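Local structure of DyP2 (Amycolatopsis sp. ATCC 39116, 4G2C) at residues N208-E213 with H328-D333; G305-G310 with T316-Q321. The protein is a haem-containing dye-decolourising peroxidase from a lignin-reactive bacterium, probably uses peroxide to oxidise dyes and other substrates, and also binds a manganese ion. One frame throughout, in Å; residues are numbered along the deposited sequence.

Interaction 1: N208-E213 with H328-D333; sequences NGDGIE and HPVGND. With HEM (protoporphyrin IX containing Fe), chain C.
Water 1 donates a short bond of 2.6 Å to D210 OD1 and accepts from V330 N at 3.2 Å, so it links the D210 carboxylate to the V330 backbone amide. The other oxygen is held by the side-chain amide of N208: the bond from N208 ND2 to D210 OD2 is 2.7 Å and nearly straight at 171°; it lies in the amide plane of N208 but reaches the oxygen from above the carboxylate plane. Two such grips fix the rotation of the carboxylate. V330 lays its CG2 methyl against D210 OD2 at 3.4 Å, the two side chains lying alongside and pointing opposite ways. With CG2 anti to its own carbonyl carbon, V330 turns that methyl toward the aspartate. G209, at phi 88°, suits the turn between N208 and D210 because a CB there would press on N208 O. At the outer end N208 OD1 approaches H328 CE1 loosely, at 4.4 Å. Farther along 208-213, E213 packs its carboxylate against the haem methyl CMB, while R221 donates NE to V330 O and its backbone N to the haem. This water-bridged meeting of two loops thus lies outside the haem pocket of the dye-decolourising peroxidase, joined to it through E213 and R221.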
# COMPACT_ATOMS: atom_id res chain seq x y z
N ASN A 208 -20.51 6.27 1.12
CA ASN A 208 -20.50 5.56 2.39
C ASN A 208 -19.39 6.04 3.32
O ASN A 208 -19.33 5.64 4.50
CB ASN A 208 -20.38 4.05 2.15
CG ASN A 208 -20.78 3.22 3.36
OD1 ASN A 208 -21.93 3.28 3.80
ND2 ASN A 208 -19.83 2.43 3.89
N GLY A 209 -18.52 6.91 2.81
CA GLY A 209 -17.40 7.42 3.58
C GLY A 209 -16.14 6.57 3.51
O GLY A 209 -15.16 6.85 4.20
N ASP A 210 -16.15 5.52 2.69
CA ASP A 210 -14.97 4.66 2.53
C ASP A 210 -14.03 5.20 1.47
O ASP A 210 -14.47 5.59 0.40
CB ASP A 210 -15.40 3.25 2.12
CG ASP A 210 -16.25 2.56 3.17
OD1 ASP A 210 -15.77 2.45 4.32
OD2 ASP A 210 -17.38 2.12 2.83
N GLY A 211 -12.73 5.16 1.76
CA GLY A 211 -11.73 5.57 0.78
C GLY A 211 -11.70 4.68 -0.45
O GLY A 211 -11.84 3.46 -0.34
N ILE A 212 -11.51 5.26 -1.62
CA ILE A 212 -11.48 4.48 -2.86
C ILE A 212 -10.30 4.84 -3.75
O ILE A 212 -9.69 5.89 -3.57
CB ILE A 212 -12.73 4.71 -3.70
CG1 ILE A 212 -12.82 6.19 -4.11
CG2 ILE A 212 -13.97 4.24 -2.94
CD1 ILE A 212 -13.99 6.52 -5.04
N GLU A 213 -9.99 3.97 -4.71
CA GLU A 213 -9.00 4.33 -5.73
C GLU A 213 -9.71 4.70 -7.03
O GLU A 213 -10.94 4.64 -7.11
CB GLU A 213 -7.96 3.22 -5.93
CG GLU A 213 -8.57 1.87 -6.20
CD GLU A 213 -9.33 1.83 -7.51
OE1 GLU A 213 -10.52 1.45 -7.49
OE2 GLU A 213 -8.73 2.18 -8.57
N HIS A 328 -21.92 -2.21 5.57
CA HIS A 328 -22.32 -1.69 6.87
C HIS A 328 -21.78 -2.56 8.03
O HIS A 328 -22.56 -3.15 8.77
CB HIS A 328 -23.85 -1.60 6.98
CG HIS A 328 -24.51 -0.98 5.79
ND1 HIS A 328 -24.72 0.38 5.68
CD2 HIS A 328 -25.03 -1.54 4.67
CE1 HIS A 328 -25.34 0.63 4.53
NE2 HIS A 328 -25.54 -0.52 3.91
N PRO A 329 -20.45 -2.60 8.19
CA PRO A 329 -19.54 -1.88 7.29
C PRO A 329 -18.92 -2.83 6.29
O PRO A 329 -19.23 -4.03 6.28
CB PRO A 329 -18.47 -1.35 8.25
CG PRO A 329 -18.36 -2.43 9.30
CD PRO A 329 -19.74 -3.11 9.38
N VAL A 330 -18.05 -2.30 5.43
CA VAL A 330 -17.30 -3.13 4.52
C VAL A 330 -16.62 -4.22 5.34
O VAL A 330 -15.89 -3.91 6.27
CB VAL A 330 -16.22 -2.31 3.80
CG1 VAL A 330 -15.35 -3.23 2.94
CG2 VAL A 330 -16.87 -1.21 2.97
N GLY A 331 -16.85 -5.48 5.00
CA GLY A 331 -16.29 -6.56 5.80
C GLY A 331 -14.89 -6.97 5.38
O GLY A 331 -14.47 -6.70 4.26
N ASN A 332 -14.17 -7.64 6.28
CA ASN A 332 -12.90 -8.28 5.95
C ASN A 332 -12.74 -9.67 6.58
O ASN A 332 -11.70 -10.31 6.44
CB ASN A 332 -11.71 -7.40 6.39
CG ASN A 332 -10.44 -7.75 5.65
OD1 ASN A 332 -10.47 -7.99 4.45
ND2 ASN A 332 -9.32 -7.80 6.37
N ASP A 333 -13.79 -10.13 7.27
CA ASP A 333 -13.76 -11.40 7.96
C ASP A 333 -14.16 -12.56 7.05
O ASP A 333 -15.27 -13.10 7.16
CB ASP A 333 -14.69 -11.35 9.16
CG ASP A 333 -14.33 -12.37 10.20
OD1 ASP A 333 -13.25 -12.98 10.05
OD2 ASP A 333 -15.12 -12.57 11.14
CHA HEM C . -6.24 -4.65 -1.81
CHB HEM C . -6.54 -1.76 -5.71
CHC HEM C . -1.70 -1.80 -6.18
CHD HEM C . -1.49 -5.28 -2.82
C1A HEM C . -6.74 -3.85 -2.81
C2A HEM C . -8.14 -3.52 -2.99
C3A HEM C . -8.22 -2.72 -4.07
C4A HEM C . -6.88 -2.52 -4.59
CMA HEM C . -9.50 -2.11 -4.66
CAA HEM C . -9.31 -4.02 -2.09
CBA HEM C . -9.43 -3.11 -0.87
CGA HEM C . -8.51 -3.52 0.25
O1A HEM C . -8.53 -4.68 0.68
O2A HEM C . -7.72 -2.67 0.73
C1B HEM C . -5.26 -1.51 -6.20
C2B HEM C . -4.90 -0.66 -7.33
C3B HEM C . -3.55 -0.69 -7.45
C4B HEM C . -3.03 -1.52 -6.39
CMB HEM C . -5.90 0.09 -8.24
CAB HEM C . -2.64 0.04 -8.46
CBB HEM C . -3.08 1.12 -9.12
C1C HEM C . -1.23 -2.80 -5.36
C2C HEM C . 0.12 -3.32 -5.34
C3C HEM C . 0.18 -4.28 -4.39
C4C HEM C . -1.14 -4.39 -3.80
CMC HEM C . 1.30 -2.83 -6.23
CAC HEM C . 1.39 -5.16 -4.01
CBC HEM C . 2.42 -5.34 -4.86
C1D HEM C . -2.72 -5.39 -2.20
C2D HEM C . -2.96 -6.17 -1.02
C3D HEM C . -4.44 -5.95 -0.72
C4D HEM C . -4.94 -5.08 -1.73
CMD HEM C . -1.95 -7.03 -0.25
CAD HEM C . -5.26 -6.56 0.41
CBD HEM C . -5.50 -7.98 -0.04
CGD HEM C . -6.18 -8.63 1.14
O1D HEM C . -5.58 -8.60 2.24
O2D HEM C . -7.33 -9.12 0.95
NA HEM C . -6.01 -3.22 -3.78
NB HEM C . -4.09 -2.00 -5.66
NC HEM C . -1.98 -3.48 -4.40
ND HEM C . -3.91 -4.77 -2.58
FE HEM C . -4.06 -3.47 -4.28
O HOH W 1 -17.01 0.73 5.82

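Interaction 2: G305-G310 with T316-Q321; sequences GAMLVG and TPLTAQ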
# COMPACT_ATOMS: atom_id res chain seq x y z
N GLY A 305 -16.37 -6.55 -12.94
CA GLY A 305 -15.40 -5.71 -12.26
C GLY A 305 -14.95 -6.37 -10.98
O GLY A 305 -13.76 -6.40 -10.67
N ALA A 306 -15.92 -6.88 -10.22
CA ALA A 306 -15.64 -7.64 -9.00
C ALA A 306 -14.69 -8.81 -9.28
O ALA A 306 -13.86 -9.15 -8.43
CB ALA A 306 -16.95 -8.15 -8.40
N MET A 307 -14.80 -9.43 -10.45
CA MET A 307 -13.94 -10.57 -10.78
C MET A 307 -12.49 -10.15 -10.93
O MET A 307 -11.58 -10.95 -10.67
CB MET A 307 -14.40 -11.28 -12.06
CG MET A 307 -15.66 -12.12 -11.93
SD MET A 307 -16.23 -12.73 -13.55
CE MET A 307 -17.89 -13.29 -13.13
N LEU A 308 -12.27 -8.92 -11.37
CA LEU A 308 -10.92 -8.41 -11.58
C LEU A 308 -10.28 -8.02 -10.25
O LEU A 308 -9.08 -8.19 -10.04
CB LEU A 308 -10.94 -7.16 -12.49
CG LEU A 308 -11.61 -7.33 -13.85
CD1 LEU A 308 -11.67 -5.99 -14.62
CD2 LEU A 308 -10.88 -8.40 -14.63
N VAL A 309 -11.10 -7.49 -9.35
CA VAL A 309 -10.59 -6.96 -8.10
C VAL A 309 -10.75 -7.95 -6.92
O VAL A 309 -9.86 -8.06 -6.09
CB VAL A 309 -11.29 -5.63 -7.79
CG1 VAL A 309 -10.98 -5.19 -6.37
CG2 VAL A 309 -10.85 -4.58 -8.82
N GLY A 310 -11.87 -8.66 -6.88
CA GLY A 310 -12.14 -9.60 -5.80
C GLY A 310 -13.15 -9.01 -4.84
O GLY A 310 -13.57 -9.65 -3.88
N THR A 316 -18.05 -5.14 -1.35
CA THR A 316 -18.48 -6.47 -0.97
C THR A 316 -17.52 -7.53 -1.54
O THR A 316 -17.22 -7.52 -2.75
CB THR A 316 -19.90 -6.69 -1.51
OG1 THR A 316 -20.72 -5.60 -1.08
CG2 THR A 316 -20.48 -8.00 -1.01
N PRO A 317 -17.00 -8.42 -0.67
CA PRO A 317 -16.11 -9.49 -1.15
C PRO A 317 -16.87 -10.42 -2.08
O PRO A 317 -17.94 -10.92 -1.73
CB PRO A 317 -15.73 -10.24 0.13
CG PRO A 317 -16.06 -9.30 1.26
CD PRO A 317 -17.23 -8.50 0.78
N LEU A 318 -16.33 -10.61 -3.27
CA LEU A 318 -16.91 -11.46 -4.28
C LEU A 318 -16.98 -12.91 -3.80
O LEU A 318 -17.81 -13.68 -4.28
CB LEU A 318 -16.08 -11.39 -5.56
CG LEU A 318 -16.65 -12.15 -6.75
CD1 LEU A 318 -18.09 -11.68 -6.97
CD2 LEU A 318 -15.80 -11.96 -8.00
N THR A 319 -16.11 -13.29 -2.87
CA THR A 319 -16.15 -14.65 -2.35
C THR A 319 -17.34 -14.84 -1.43
O THR A 319 -17.75 -15.97 -1.17
CB THR A 319 -14.86 -15.06 -1.60
OG1 THR A 319 -14.83 -16.49 -1.47
CG2 THR A 319 -14.83 -14.43 -0.22
N ALA A 320 -17.93 -13.75 -0.94
CA ALA A 320 -19.06 -13.88 -0.02
C ALA A 320 -20.43 -13.55 -0.62
O ALA A 320 -21.46 -14.00 -0.12
CB ALA A 320 -18.83 -13.05 1.23
N GLN A 321 -20.46 -12.75 -1.68
CA GLN A 321 -21.72 -12.31 -2.27
C GLN A 321 -21.58 -12.24 -3.78
O GLN A 321 -20.47 -12.04 -4.31
CB GLN A 321 -22.09 -10.93 -1.71
CG GLN A 321 -22.37 -10.90 -0.19
CD GLN A 321 -23.77 -11.43 0.14
OE1 GLN A 321 -24.75 -10.68 0.16
NE2 GLN A 321 -23.87 -12.74 0.37
O HOH W 2 -13.34 -11.97 -2.38
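A helix C-terminus closed by a glycine of positive phi, followed by a tight return of the chain, brings G310 against L318. G310 leaves the helix at phi 104°, a conformation in which a CB would collide with the preceding carbonyl oxygen, which is why glycine suits this place. Its own carbonyl then faces the returning chain: L318 N donates to G310 O at 3.0 Å with an N-H...O angle of 166°, arriving from above the carbonyl plane. Water 2 donates to G310 O at 2.8 Å and accepts from T319 N, so two successive amides of the loop are tied to one acceptor, one directly and the next through water. L318 also carries the apolar part of the contact. Its CG stands anti to the backbone N (chi1 -175°), and the branched end reaches back over the last helical turn. L318 CD1 meets A306 CB at 4.0 Å; L318 CD2 packs on A306 O at 3.4 Å and lies 3.9 Å from M307 CG. The short side chain of A306 lets both leucine methyls come close to its CB, whereas M307 offers the start of its chain. In the loop, P317 O accepts from both A320 N and Q321 N, which curls 317-321 into a compact turn. L318 also touches P346 and gives its carbonyl to W458 NE1, while on another side of helix 303-309 L308 packs against F283 and L290 of helix 280-293.

Overall arrangement
From the N terminus, the chain passes through strand 193-205 into 208-213, whose strand 211-212 edges the first antiparallel sheet. It then builds strand 267-278 of the second sheet and helices 280-293 and 303-309. Interaction 2 closes a short loop directly after that last helix, with five residues between its segments. Interaction 1 closes only when the chain reaches 328-333, a span of 114 intervening residues, so interaction 2 is nested inside it. The centres lie about 13 Å apart, and G331 O packs on P317 CG at 4.3 Å. Together they join the first sheet's edge, helix 303-309 and the loop leading to helix 350-354 beside the haem, which both E213 and V309 touch.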